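Long-range contacts in N-acyl-D-glutamate deacylase (Bordetella bronchiseptica, PDB 3GIP), which probably hydrolyses the amide bond of N-acyl-D-glutamates, releasing D-glutamate and a carboxylate, as a zinc-dependent member of the amidohydrolase superfamily: residues 282-287 against 373-378; 62-67 against 88-93; 255-260 against 345-350. All coordinates share one frame; numbering follows the deposited sequence.

Contact 1: residues 282-287 against 373-378. With FMT (formic acid), chain D; FMT (formic acid), chain E.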
ATOM      1  N   TYR A 282      -6.343  -2.693  -5.385  1.00 12.55           N
ATOM      2  CA  TYR A 282      -5.548  -2.205  -6.500  1.00 11.70           C
ATOM      3  C   TYR A 282      -6.507  -2.546  -7.645  1.00 11.67           C
ATOM      4  O   TYR A 282      -7.222  -3.547  -7.585  1.00 11.50           O
ATOM      5  CB  TYR A 282      -4.184  -2.910  -6.624  1.00 12.53           C
ATOM      6  CG  TYR A 282      -4.178  -4.401  -6.413  1.00 12.24           C
ATOM      7  CD1 TYR A 282      -4.608  -5.272  -7.414  1.00 12.62           C
ATOM      8  CD2 TYR A 282      -3.725  -4.946  -5.214  1.00 12.44           C
ATOM      9  CE1 TYR A 282      -4.587  -6.649  -7.225  1.00 12.00           C
ATOM     10  CE2 TYR A 282      -3.699  -6.317  -5.012  1.00 13.00           C
ATOM     11  CZ  TYR A 282      -4.132  -7.165  -6.021  1.00 13.41           C
ATOM     12  OH  TYR A 282      -4.109  -8.523  -5.822  1.00 13.18           O
ATOM     13  N   PRO A 283      -6.560  -1.700  -8.682  1.00 11.84           N
ATOM     14  CA  PRO A 283      -7.456  -1.902  -9.827  1.00 11.93           C
ATOM     15  C   PRO A 283      -7.076  -2.936 -10.880  1.00 11.11           C
ATOM     16  O   PRO A 283      -6.958  -2.603 -12.056  1.00 12.87           O
ATOM     17  CB  PRO A 283      -7.556  -0.499 -10.407  1.00 12.20           C
ATOM     18  CG  PRO A 283      -6.143  -0.009 -10.246  1.00 12.08           C
ATOM     19  CD  PRO A 283      -5.790  -0.453  -8.833  1.00 12.07           C
ATOM     20  N   TYR A 284      -6.907  -4.190 -10.457  1.00 11.44           N
ATOM     21  CA  TYR A 284      -6.542  -5.281 -11.362  1.00 11.76           C
ATOM     22  C   TYR A 284      -7.174  -6.587 -10.891  1.00 11.85           C
ATOM     23  O   TYR A 284      -7.337  -6.808  -9.687  1.00 11.60           O
ATOM     24  CB  TYR A 284      -5.023  -5.472 -11.404  1.00 11.03           C
ATOM     25  CG  TYR A 284      -4.233  -4.240 -11.771  1.00 11.07           C
ATOM     26  CD1 TYR A 284      -3.775  -4.031 -13.074  1.00 10.90           C
ATOM     27  CD2 TYR A 284      -3.913  -3.291 -10.803  1.00 11.95           C
ATOM     28  CE1 TYR A 284      -3.008  -2.906 -13.395  1.00 11.29           C
ATOM     29  CE2 TYR A 284      -3.159  -2.168 -11.113  1.00 12.35           C
ATOM     30  CZ  TYR A 284      -2.706  -1.980 -12.405  1.00 12.00           C
ATOM     31  OH  TYR A 284      -1.933  -0.880 -12.696  1.00 13.09           O
ATOM     32  N   PRO A 285      -7.522  -7.479 -11.834  1.00 12.54           N
ATOM     33  CA  PRO A 285      -8.137  -8.766 -11.501  1.00 12.74           C
ATOM     34  C   PRO A 285      -7.137  -9.907 -11.328  1.00 12.28           C
ATOM     35  O   PRO A 285      -7.492 -11.075 -11.455  1.00 12.13           O
ATOM     36  CB  PRO A 285      -9.071  -9.000 -12.676  1.00 12.83           C
ATOM     37  CG  PRO A 285      -8.234  -8.519 -13.813  1.00 12.84           C
ATOM     38  CD  PRO A 285      -7.637  -7.213 -13.282  1.00 13.31           C
ATOM     39  N   GLY A 286      -5.883  -9.557 -11.058  1.00 12.30           N
ATOM     40  CA  GLY A 286      -4.858 -10.560 -10.843  1.00 12.64           C
ATOM     41  C   GLY A 286      -4.029 -10.148  -9.642  1.00 12.04           C
ATOM     42  O   GLY A 286      -3.767  -8.963  -9.454  1.00 11.90           O
ATOM     43  N   SER A 287      -3.634 -11.118  -8.822  1.00 12.26           N
ATOM     44  CA  SER A 287      -2.826 -10.837  -7.642  1.00 12.63           C
ATOM     45  C   SER A 287      -1.373 -11.161  -7.960  1.00 12.59           C
ATOM     46  O   SER A 287      -1.064 -11.632  -9.049  1.00 13.51           O
ATOM     47  CB  SER A 287      -3.300 -11.696  -6.468  1.00 13.09           C
ATOM     48  OG  SER A 287      -3.053 -13.071  -6.718  1.00 13.12           O
ATOM     49  N   PRO A 373       7.549  -7.432 -12.583  1.00 15.04           N
ATOM     50  CA  PRO A 373       6.458  -7.136 -11.656  1.00 13.99           C
ATOM     51  C   PRO A 373       5.069  -6.972 -12.250  1.00 13.47           C
ATOM     52  O   PRO A 373       4.899  -6.747 -13.448  1.00 13.89           O
ATOM     53  CB  PRO A 373       6.922  -5.846 -11.000  1.00 14.40           C
ATOM     54  CG  PRO A 373       7.567  -5.138 -12.155  1.00 15.54           C
ATOM     55  CD  PRO A 373       8.398  -6.242 -12.787  1.00 15.27           C
ATOM     56  N   HIS A 374       4.087  -7.087 -11.368  1.00 12.30           N
ATOM     57  CA  HIS A 374       2.693  -6.881 -11.712  1.00 12.37           C
ATOM     58  C   HIS A 374       2.667  -5.365 -11.953  1.00 12.88           C
ATOM     59  O   HIS A 374       3.245  -4.597 -11.177  1.00 13.69           O
ATOM     60  CB  HIS A 374       1.832  -7.291 -10.513  1.00 12.46           C
ATOM     61  CG  HIS A 374       0.371  -7.019 -10.681  1.00 11.82           C
ATOM     62  ND1 HIS A 374      -0.599  -7.925 -10.313  1.00 15.21           N
ATOM     63  CD2 HIS A 374      -0.285  -5.923 -11.128  1.00 10.09           C
ATOM     64  CE1 HIS A 374      -1.792  -7.397 -10.526  1.00  8.41           C
ATOM     65  NE2 HIS A 374      -1.628  -6.184 -11.018  1.00 13.71           N
ATOM     66  N   PRO A 375       2.013  -4.912 -13.036  1.00 12.82           N
ATOM     67  CA  PRO A 375       1.925  -3.490 -13.387  1.00 12.00           C
ATOM     68  C   PRO A 375       1.358  -2.543 -12.333  1.00 12.12           C
ATOM     69  O   PRO A 375       1.534  -1.329 -12.438  1.00 12.88           O
ATOM     70  CB  PRO A 375       1.100  -3.500 -14.676  1.00 13.69           C
ATOM     71  CG  PRO A 375       0.250  -4.722 -14.523  1.00 12.04           C
ATOM     72  CD  PRO A 375       1.229  -5.729 -13.977  1.00 12.97           C
ATOM     73  N   ARG A 376       0.690  -3.092 -11.324  1.00 11.22           N
ATOM     74  CA  ARG A 376       0.119  -2.271 -10.258  1.00 11.37           C
ATOM     75  C   ARG A 376       1.218  -1.432  -9.602  1.00 13.11           C
ATOM     76  O   ARG A 376       0.953  -0.386  -9.012  1.00 13.18           O
ATOM     77  CB  ARG A 376      -0.562  -3.165  -9.219  1.00 10.93           C
ATOM     78  CG  ARG A 376       0.393  -4.059  -8.452  1.00 11.16           C
ATOM     79  CD  ARG A 376      -0.357  -5.155  -7.720  1.00 12.68           C
ATOM     80  NE  ARG A 376       0.532  -5.915  -6.848  1.00 12.58           N
ATOM     81  CZ  ARG A 376       0.206  -7.061  -6.262  1.00 11.53           C
ATOM     82  NH1 ARG A 376      -0.994  -7.597  -6.455  1.00 12.95           N
ATOM     83  NH2 ARG A 376       1.078  -7.665  -5.463  1.00 14.00           N
ATOM     84  N   LEU A 377       2.454  -1.901  -9.718  1.00 13.24           N
ATOM     85  CA  LEU A 377       3.606  -1.203  -9.156  1.00 13.43           C
ATOM     86  C   LEU A 377       3.719   0.215  -9.710  1.00 14.66           C
ATOM     87  O   LEU A 377       4.036   1.156  -8.978  1.00 13.82           O
ATOM     88  CB  LEU A 377       4.885  -1.980  -9.492  1.00 14.14           C
ATOM     89  CG  LEU A 377       6.228  -1.352  -9.116  1.00 14.24           C
ATOM     90  CD1 LEU A 377       6.375  -1.305  -7.600  1.00 13.92           C
ATOM     91  CD2 LEU A 377       7.354  -2.178  -9.736  1.00 14.69           C
ATOM     92  N   TRP A 378       3.451   0.358 -11.006  1.00 14.17           N
ATOM     93  CA  TRP A 378       3.552   1.648 -11.682  1.00 14.13           C
ATOM     94  C   TRP A 378       2.246   2.309 -12.106  1.00 13.04           C
ATOM     95  O   TRP A 378       2.239   3.497 -12.418  1.00 14.45           O
ATOM     96  CB  TRP A 378       4.417   1.521 -12.941  1.00 14.09           C
ATOM     97  CG  TRP A 378       5.887   1.439 -12.695  1.00 14.96           C
ATOM     98  CD1 TRP A 378       6.594   0.349 -12.280  1.00 14.88           C
ATOM     99  CD2 TRP A 378       6.837   2.499 -12.854  1.00 15.18           C
ATOM    100  NE1 TRP A 378       7.929   0.663 -12.172  1.00 15.22           N
ATOM    101  CE2 TRP A 378       8.104   1.977 -12.518  1.00 14.26           C
ATOM    102  CE3 TRP A 378       6.739   3.841 -13.248  1.00 14.93           C
ATOM    103  CZ2 TRP A 378       9.270   2.751 -12.562  1.00 15.23           C
ATOM    104  CZ3 TRP A 378       7.897   4.612 -13.294  1.00 16.00           C
ATOM    105  CH2 TRP A 378       9.147   4.061 -12.952  1.00 16.95           C
TER
HETATM  106  C   FMT D 482      -1.975  -9.750  -3.543  1.00 14.73           C
HETATM  107  O1  FMT D 482      -1.243  -9.565  -4.483  1.00 13.65           O
HETATM  108  O2  FMT D 482      -3.202  -9.219  -3.543  1.00 14.98           O
HETATM  109  C   FMT E 483      -2.579 -13.845  -3.488  1.00 18.71           C
HETATM  110  O1  FMT E 483      -2.384 -14.401  -4.541  1.00 17.66           O
HETATM  111  O2  FMT E 483      -2.504 -14.543  -2.348  1.00 18.55           O
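Arg-376 runs from Tyr-284, at its CB, to Tyr-282, at its tip, where the loop after strand 277-281 meets the start of helix 376-391, near the zinc site of the amidohydrolase barrel. With His-374 the two tyrosines form an aromatic cluster, and the arginine passes along it. Its CB packs against CE2 of Tyr-284 at 3.4 Å. CG lies between the backbone N and the carbonyl carbon (chi1 66°), and from there the chain extends to NE. CD sits over the ring of Tyr-282, 4.1 Å from the ring centroid in a CH-pi contact, and the same CD also lies over the face of the His-374 ring. CZ remains over the Tyr-282 face, 4.5 Å from the centroid, a cation-pi pair. NH2 donates to the backbone O of Ser-288. The His-374 ring turns its edge to the face of Tyr-284 in a T-shaped pair, planes at 89° and centroids 4.8 Å apart.

Beyond the cluster, a formate probably left by the crystallisation liquor bridges the two segments; it is also hydrogen-bonded to Lys-250 NZ and the backbone N of Ser-288. Such a grip is consistent with a pocket for a carboxylate, perhaps that of the substrate. Tyr-282 OH donates to formate O2 at 2.5 Å. Arg-376 NH1 reaches formate O1 at 2.8 Å in the guanidinium plane, with NH2 adding a weak bond to the same oxygen.

Contact 2: residues 62-67 against 88-93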
ATOM      1  N   PHE A  62      -1.376  11.693  -3.653  1.00 12.89           N
ATOM      2  CA  PHE A  62      -2.015  10.428  -3.313  1.00 12.85           C
ATOM      3  C   PHE A  62      -1.263   9.648  -2.243  1.00 13.49           C
ATOM      4  O   PHE A  62      -0.030   9.647  -2.198  1.00 14.31           O
ATOM      5  CB  PHE A  62      -2.192   9.563  -4.565  1.00 13.22           C
ATOM      6  CG  PHE A  62      -2.882  10.274  -5.697  1.00 13.85           C
ATOM      7  CD1 PHE A  62      -3.915  11.175  -5.446  1.00 14.92           C
ATOM      8  CD2 PHE A  62      -2.502  10.042  -7.017  1.00 12.61           C
ATOM      9  CE1 PHE A  62      -4.557  11.834  -6.491  1.00 13.82           C
ATOM     10  CE2 PHE A  62      -3.138  10.696  -8.069  1.00 12.79           C
ATOM     11  CZ  PHE A  62      -4.166  11.593  -7.806  1.00 13.34           C
ATOM     12  N   ILE A  63      -2.028   8.994  -1.379  1.00 13.50           N
ATOM     13  CA  ILE A  63      -1.474   8.209  -0.289  1.00 13.16           C
ATOM     14  C   ILE A  63      -1.656   6.720  -0.574  1.00 12.99           C
ATOM     15  O   ILE A  63      -2.776   6.206  -0.570  1.00 12.81           O
ATOM     16  CB  ILE A  63      -2.157   8.584   1.051  1.00 13.96           C
ATOM     17  CG1 ILE A  63      -1.936  10.073   1.333  1.00 13.17           C
ATOM     18  CG2 ILE A  63      -1.596   7.737   2.186  1.00 12.94           C
ATOM     19  CD1 ILE A  63      -2.535  10.559   2.639  1.00 14.02           C
ATOM     20  N   ASP A  64      -0.541   6.042  -0.838  1.00 12.84           N
ATOM     21  CA  ASP A  64      -0.546   4.614  -1.128  1.00 12.78           C
ATOM     22  C   ASP A  64      -0.537   3.873   0.197  1.00 12.88           C
ATOM     23  O   ASP A  64       0.510   3.717   0.825  1.00 14.49           O
ATOM     24  CB  ASP A  64       0.697   4.249  -1.944  1.00 12.75           C
ATOM     25  CG  ASP A  64       0.688   2.811  -2.412  1.00 14.14           C
ATOM     26  OD1 ASP A  64      -0.271   2.073  -2.092  1.00 14.06           O
ATOM     27  OD2 ASP A  64       1.650   2.418  -3.106  1.00 13.98           O
ATOM     28  N   VAL A  65      -1.710   3.411   0.614  1.00 12.15           N
ATOM     29  CA  VAL A  65      -1.842   2.724   1.885  1.00 12.61           C
ATOM     30  C   VAL A  65      -1.328   1.291   1.905  1.00 11.98           C
ATOM     31  O   VAL A  65      -1.262   0.681   2.969  1.00 13.35           O
ATOM     32  CB  VAL A  65      -3.314   2.743   2.373  1.00 11.88           C
ATOM     33  CG1 VAL A  65      -3.812   4.185   2.428  1.00 13.57           C
ATOM     34  CG2 VAL A  65      -4.195   1.900   1.450  1.00 13.47           C
ATOM     35  N   HIS A  66      -0.962   0.746   0.747  1.00 12.75           N
ATOM     36  CA  HIS A  66      -0.456  -0.620   0.730  1.00 12.68           C
ATOM     37  C   HIS A  66       0.847  -0.778  -0.031  1.00 13.70           C
ATOM     38  O   HIS A  66       0.879  -1.306  -1.150  1.00 14.38           O
ATOM     39  CB  HIS A  66      -1.480  -1.599   0.154  1.00 13.06           C
ATOM     40  CG  HIS A  66      -1.223  -3.017   0.557  1.00 11.68           C
ATOM     41  ND1 HIS A  66      -1.848  -3.610   1.632  1.00 13.28           N
ATOM     42  CD2 HIS A  66      -0.339  -3.929   0.086  1.00 14.27           C
ATOM     43  CE1 HIS A  66      -1.358  -4.825   1.810  1.00 13.07           C
ATOM     44  NE2 HIS A  66      -0.440  -5.042   0.886  1.00 13.44           N
ATOM     45  N   GLY A  67       1.929  -0.327   0.586  1.00 13.43           N
ATOM     46  CA  GLY A  67       3.220  -0.447  -0.054  1.00 13.77           C
ATOM     47  C   GLY A  67       4.076  -1.509   0.607  1.00 13.65           C
ATOM     48  O   GLY A  67       3.824  -1.910   1.743  1.00 13.91           O
ATOM     49  N   THR A  88       2.504  10.684  -2.969  1.00 13.29           N
ATOM     50  CA  THR A  88       3.379  11.515  -2.137  1.00 14.14           C
ATOM     51  C   THR A  88       3.633  10.926  -0.749  1.00 14.22           C
ATOM     52  O   THR A  88       4.496  11.410  -0.010  1.00 14.65           O
ATOM     53  CB  THR A  88       2.794  12.928  -1.954  1.00 13.51           C
ATOM     54  OG1 THR A  88       1.467  12.829  -1.424  1.00 13.63           O
ATOM     55  CG2 THR A  88       2.752  13.664  -3.280  1.00 14.43           C
ATOM     56  N   THR A  89       2.872   9.899  -0.389  1.00 13.96           N
ATOM     57  CA  THR A  89       3.025   9.229   0.902  1.00 13.16           C
ATOM     58  C   THR A  89       2.752   7.744   0.712  1.00 14.25           C
ATOM     59  O   THR A  89       1.855   7.368  -0.042  1.00 15.06           O
ATOM     60  CB  THR A  89       2.020   9.759   1.961  1.00 14.07           C
ATOM     61  OG1 THR A  89       2.298  11.133   2.251  1.00 15.24           O
ATOM     62  CG2 THR A  89       2.116   8.947   3.254  1.00 13.37           C
ATOM     63  N   VAL A  90       3.528   6.901   1.382  1.00 13.47           N
ATOM     64  CA  VAL A  90       3.307   5.469   1.295  1.00 13.86           C
ATOM     65  C   VAL A  90       3.341   4.853   2.681  1.00 14.85           C
ATOM     66  O   VAL A  90       4.129   5.261   3.535  1.00 15.59           O
ATOM     67  CB  VAL A  90       4.365   4.754   0.419  1.00 12.61           C
ATOM     68  CG1 VAL A  90       5.758   4.916   1.019  1.00 15.15           C
ATOM     69  CG2 VAL A  90       4.008   3.273   0.297  1.00 12.94           C
ATOM     70  N   VAL A  91       2.453   3.893   2.906  1.00 14.46           N
ATOM     71  CA  VAL A  91       2.403   3.178   4.170  1.00 13.74           C
ATOM     72  C   VAL A  91       3.061   1.832   3.877  1.00 14.73           C
ATOM     73  O   VAL A  91       2.553   1.042   3.077  1.00 13.66           O
ATOM     74  CB  VAL A  91       0.950   2.955   4.644  1.00 13.60           C
ATOM     75  CG1 VAL A  91       0.945   2.203   5.972  1.00 15.11           C
ATOM     76  CG2 VAL A  91       0.241   4.297   4.792  1.00 15.27           C
ATOM     77  N   VAL A  92       4.205   1.584   4.507  1.00 13.64           N
ATOM     78  CA  VAL A  92       4.933   0.334   4.297  1.00 13.39           C
ATOM     79  C   VAL A  92       4.760  -0.626   5.473  1.00 12.38           C
ATOM     80  O   VAL A  92       4.107  -0.289   6.465  1.00 14.22           O
ATOM     81  CB  VAL A  92       6.446   0.602   4.092  1.00 12.77           C
ATOM     82  CG1 VAL A  92       6.655   1.558   2.923  1.00 12.42           C
ATOM     83  CG2 VAL A  92       7.053   1.186   5.367  1.00 15.03           C
ATOM     84  N   GLY A  93       5.338  -1.820   5.353  1.00 13.60           N
ATOM     85  CA  GLY A  93       5.252  -2.809   6.416  1.00 12.39           C
ATOM     86  C   GLY A  93       3.961  -3.600   6.424  1.00 13.65           C
ATOM     87  O   GLY A  93       3.460  -3.982   7.482  1.00 14.02           O
TER
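Asp-64 and Val-90 face each other across two parallel strands of the amidohydrolase barrel. Regular parallel pairing centres on Asp-64, which bonds on both sides of Val-90: its N donates to Thr-89 O at 2.9 Å, and its O receives Val-91 N at 2.9 Å. At the start of the ladder Phe-62 O is shared between two successive N-H groups, Thr-88 N at 2.8 Å and, weakly, Thr-89 N. Beyond the strand the register slips by one: His-66 N is taken by Asp-64 OD1, and Gly-67 N bonds to Val-91 O at 2.9 Å.

In the buried side chain of Asp-64, CG stands anti to the backbone N (chi1 -174°). OD1 accepts from His-66 N at 3.2 Å, met from above the carboxylate plane; this Asx turn shapes the chain where the strand ends. OD2 has a salt bridge to Lys-82 and a hydrogen bond from Ser-364. The turn leads into the His-X-His motif (here His-Gly-His) that follows the first barrel strand in this superfamily. The nearest side-chain atom of His-66 is about 4 Å from the zinc ion, whose ligands here are Cys-95, His-218 and His-248.

On the opposite face Ile-63 and Thr-89 lie side by side, CG2 to CG2 at 4.0 Å. Ile-63 and Val-65 rest on Pro-408 of helix 406-412, Val-91 touches Phe-412 of the same helix, and strand 139-145 flanks strand 87-92.

Contact 3: residues 255-260 against 345-350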
ATOM      1  N   GLN A 255     -15.373 -19.852  -8.377  1.00 17.02           N
ATOM      2  CA  GLN A 255     -16.380 -20.323  -7.432  1.00 17.08           C
ATOM      3  C   GLN A 255     -16.610 -19.332  -6.296  1.00 16.73           C
ATOM      4  O   GLN A 255     -17.620 -19.406  -5.598  1.00 17.76           O
ATOM      5  CB  GLN A 255     -15.984 -21.687  -6.843  1.00 18.40           C
ATOM      6  CG  GLN A 255     -14.747 -21.659  -5.960  1.00 18.37           C
ATOM      7  CD  GLN A 255     -13.471 -21.949  -6.721  1.00 18.88           C
ATOM      8  OE1 GLN A 255     -13.382 -21.708  -7.925  1.00 19.48           O
ATOM      9  NE2 GLN A 255     -12.466 -22.463  -6.015  1.00 20.89           N
ATOM     10  N   ASN A 256     -15.682 -18.398  -6.123  1.00 16.07           N
ATOM     11  CA  ASN A 256     -15.786 -17.413  -5.054  1.00 14.60           C
ATOM     12  C   ASN A 256     -16.160 -16.016  -5.533  1.00 14.99           C
ATOM     13  O   ASN A 256     -16.344 -15.109  -4.726  1.00 15.30           O
ATOM     14  CB  ASN A 256     -14.469 -17.359  -4.283  1.00 14.62           C
ATOM     15  CG  ASN A 256     -14.098 -18.703  -3.698  1.00 14.70           C
ATOM     16  OD1 ASN A 256     -12.997 -19.215  -3.920  1.00 17.29           O
ATOM     17  ND2 ASN A 256     -15.021 -19.288  -2.950  1.00 13.72           N
ATOM     18  N   TRP A 257     -16.273 -15.834  -6.843  1.00 14.92           N
ATOM     19  CA  TRP A 257     -16.631 -14.522  -7.356  1.00 14.64           C
ATOM     20  C   TRP A 257     -18.008 -14.107  -6.857  1.00 15.63           C
ATOM     21  O   TRP A 257     -18.972 -14.875  -6.939  1.00 16.74           O
ATOM     22  CB  TRP A 257     -16.605 -14.524  -8.883  1.00 14.12           C
ATOM     23  CG  TRP A 257     -15.225 -14.670  -9.452  1.00 13.92           C
ATOM     24  CD1 TRP A 257     -14.041 -14.694  -8.761  1.00 15.30           C
ATOM     25  CD2 TRP A 257     -14.886 -14.783 -10.834  1.00 14.36           C
ATOM     26  NE1 TRP A 257     -12.986 -14.815  -9.637  1.00 15.52           N
ATOM     27  CE2 TRP A 257     -13.478 -14.871 -10.915  1.00 14.99           C
ATOM     28  CE3 TRP A 257     -15.638 -14.817 -12.017  1.00 15.80           C
ATOM     29  CZ2 TRP A 257     -12.805 -14.993 -12.137  1.00 16.95           C
ATOM     30  CZ3 TRP A 257     -14.967 -14.937 -13.230  1.00 17.58           C
ATOM     31  CH2 TRP A 257     -13.564 -15.023 -13.279  1.00 17.39           C
ATOM     32  N   GLY A 258     -18.087 -12.895  -6.315  1.00 14.89           N
ATOM     33  CA  GLY A 258     -19.348 -12.384  -5.814  1.00 14.71           C
ATOM     34  C   GLY A 258     -19.489 -12.437  -4.306  1.00 15.96           C
ATOM     35  O   GLY A 258     -20.391 -11.814  -3.741  1.00 17.21           O
ATOM     36  N   ARG A 259     -18.600 -13.172  -3.647  1.00 14.50           N
ATOM     37  CA  ARG A 259     -18.673 -13.298  -2.198  1.00 14.83           C
ATOM     38  C   ARG A 259     -18.363 -12.014  -1.441  1.00 14.92           C
ATOM     39  O   ARG A 259     -18.529 -11.962  -0.223  1.00 15.03           O
ATOM     40  CB  ARG A 259     -17.764 -14.437  -1.721  1.00 16.01           C
ATOM     41  CG  ARG A 259     -18.234 -15.808  -2.207  1.00 18.44           C
ATOM     42  CD  ARG A 259     -17.351 -16.938  -1.710  1.00 20.93           C
ATOM     43  NE  ARG A 259     -17.431 -17.113  -0.263  1.00 25.52           N
ATOM     44  CZ  ARG A 259     -16.756 -18.041   0.406  1.00 27.77           C
ATOM     45  NH1 ARG A 259     -15.957 -18.874  -0.245  1.00 27.99           N
ATOM     46  NH2 ARG A 259     -16.874 -18.134   1.724  1.00 29.42           N
ATOM     47  N   SER A 260     -17.925 -10.975  -2.147  1.00 14.87           N
ATOM     48  CA  SER A 260     -17.635  -9.712  -1.480  1.00 15.44           C
ATOM     49  C   SER A 260     -18.943  -9.077  -1.016  1.00 15.38           C
ATOM     50  O   SER A 260     -18.951  -8.180  -0.176  1.00 15.71           O
ATOM     51  CB  SER A 260     -16.877  -8.756  -2.411  1.00 16.18           C
ATOM     52  OG  SER A 260     -17.640  -8.436  -3.560  1.00 17.90           O
ATOM     53  N   ALA A 345      -6.931 -14.457 -11.111  1.00 14.05           N
ATOM     54  CA  ALA A 345      -8.051 -15.175 -10.518  1.00 14.65           C
ATOM     55  C   ALA A 345      -9.250 -14.388 -10.014  1.00 13.20           C
ATOM     56  O   ALA A 345     -10.109 -14.958  -9.346  1.00 14.34           O
ATOM     57  CB  ALA A 345      -7.522 -16.056  -9.384  1.00 17.76           C
ATOM     58  N   MET A 346      -9.327 -13.098 -10.321  1.00 13.25           N
ATOM     59  CA  MET A 346     -10.457 -12.307  -9.850  1.00 12.62           C
ATOM     60  C   MET A 346     -11.352 -11.804 -10.976  1.00 13.64           C
ATOM     61  O   MET A 346     -10.985 -11.854 -12.149  1.00 13.57           O
ATOM     62  CB  MET A 346      -9.965 -11.114  -9.020  1.00 13.86           C
ATOM     63  CG  MET A 346      -9.239 -11.489  -7.726  1.00 13.67           C
ATOM     64  SD  MET A 346      -7.437 -11.552  -7.878  1.00 14.09           S
ATOM     65  CE  MET A 346      -7.031  -9.812  -7.724  1.00 13.68           C
ATOM     66  N   ASP A 347     -12.532 -11.326 -10.593  1.00 12.79           N
ATOM     67  CA  ASP A 347     -13.517 -10.785 -11.527  1.00 13.14           C
ATOM     68  C   ASP A 347     -13.421  -9.264 -11.453  1.00 12.30           C
ATOM     69  O   ASP A 347     -13.702  -8.667 -10.411  1.00 12.54           O
ATOM     70  CB  ASP A 347     -14.919 -11.253 -11.119  1.00 13.53           C
ATOM     71  CG  ASP A 347     -16.022 -10.661 -11.985  1.00 16.09           C
ATOM     72  OD1 ASP A 347     -15.717  -9.933 -12.956  1.00 17.06           O
ATOM     73  OD2 ASP A 347     -17.204 -10.934 -11.689  1.00 18.21           O
ATOM     74  N   GLU A 348     -13.013  -8.638 -12.553  1.00 13.05           N
ATOM     75  CA  GLU A 348     -12.867  -7.186 -12.583  1.00 14.10           C
ATOM     76  C   GLU A 348     -14.126  -6.450 -12.134  1.00 14.02           C
ATOM     77  O   GLU A 348     -14.039  -5.399 -11.507  1.00 13.15           O
ATOM     78  CB  GLU A 348     -12.485  -6.709 -13.986  1.00 15.80           C
ATOM     79  CG  GLU A 348     -12.096  -5.236 -14.035  1.00 20.81           C
ATOM     80  CD  GLU A 348     -11.922  -4.715 -15.450  1.00 24.62           C
ATOM     81  OE1 GLU A 348     -11.385  -5.457 -16.298  1.00 25.17           O
ATOM     82  OE2 GLU A 348     -12.312  -3.556 -15.711  1.00 27.00           O
ATOM     83  N   ASP A 349     -15.301  -6.982 -12.454  1.00 13.81           N
ATOM     84  CA  ASP A 349     -16.524  -6.302 -12.039  1.00 14.12           C
ATOM     85  C   ASP A 349     -16.628  -6.279 -10.521  1.00 12.34           C
ATOM     86  O   ASP A 349     -17.169  -5.335  -9.947  1.00 13.01           O
ATOM     87  CB  ASP A 349     -17.769  -6.975 -12.629  1.00 15.85           C
ATOM     88  CG  ASP A 349     -17.886  -6.778 -14.125  1.00 19.83           C
ATOM     89  OD1 ASP A 349     -17.403  -5.743 -14.634  1.00 20.13           O
ATOM     90  OD2 ASP A 349     -18.481  -7.651 -14.792  1.00 22.41           O
ATOM     91  N   GLU A 350     -16.114  -7.321  -9.872  1.00 12.85           N
ATOM     92  CA  GLU A 350     -16.147  -7.390  -8.417  1.00 11.37           C
ATOM     93  C   GLU A 350     -15.111  -6.439  -7.820  1.00 11.12           C
ATOM     94  O   GLU A 350     -15.373  -5.794  -6.804  1.00 11.59           O
ATOM     95  CB  GLU A 350     -15.885  -8.819  -7.936  1.00 13.01           C
ATOM     96  CG  GLU A 350     -15.865  -8.956  -6.419  1.00 13.17           C
ATOM     97  CD  GLU A 350     -16.266 -10.339  -5.962  1.00 14.64           C
ATOM     98  OE1 GLU A 350     -15.744 -11.321  -6.525  1.00 15.63           O
ATOM     99  OE2 GLU A 350     -17.099 -10.443  -5.037  1.00 15.33           O
TER
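Trp-257 and Glu-350 carry this contact from opposite segments, each reaching into the opposite segment. It joins the loop before helix 260-272 to the beginning of helix 348-356, on the periphery of the amidohydrolase barrel. Trp-257 and Gly-258 occupy the two central positions of a type II beta turn running from Asn-256 to Arg-259.

The indole of Trp-257 extends toward the 345-347 backbone. NE1 donates an almost straight hydrogen bond to Ala-345 O at 2.9 Å; the acceptor lies in the indole plane, although the donor is tilted from the carbonyl plane. Over one face of the indole comes CB of Asp-347, 3.5 Å from CD2 and displaced toward the rim, giving a CH-pi contact with the five-membered ring. Asp-347 also holds the N-cap position of helix 348-356, where its OD1 accepts from Asp-349 N at 3.0 Å. One residue therefore covers the indole with its methylene and caps the helix with its carboxylate.

Glu-350 has CG anti to its backbone N (chi1 178°) and an extended chain beyond, which delivers the carboxylate to the turn. OE1 accepts from Gly-258 N at 2.8 Å on the syn side, somewhat out of the carboxylate plane. OE2 is gripped twice by Ser-260: its N lies 3.1 Å away nearly along the C-O axis, and its OG, turned between N and the carbonyl carbon (chi1 61°), donates to the anti lone pair at 2.5 Å. Three donors, from the turn and the first residue of helix 260-272, thus hold the buried carboxylate, one on OE1 and two on OE2. This setting, with the helix N-terminus beside it, would probably stabilise the ionised form of Glu-350.

How the contacts relate
Contact 2 comes first along the chain and closes before the others open. Contacts 1 and 3 then interleave, in the order 255-260, 282-287, 345-350 and 373-378. Contact 2 pairs strands 57-64 and 87-92 deep in the barrel, whereas contacts 1 and 3 join loops to the starts of helices 376-391 and 348-356. The centres of contacts 1 and 3 lie about 15 and 25 Å from that of contact 2, and about 16 Å from each other. These two touch directly: Pro-285 O and Met-346 N, 3.0 Å apart, probably form a hydrogen bond, and CE of Met-346 packs near Tyr-282 OH. Packing therefore continues from the peripheral loops to the formate-binding residues beside the zinc site.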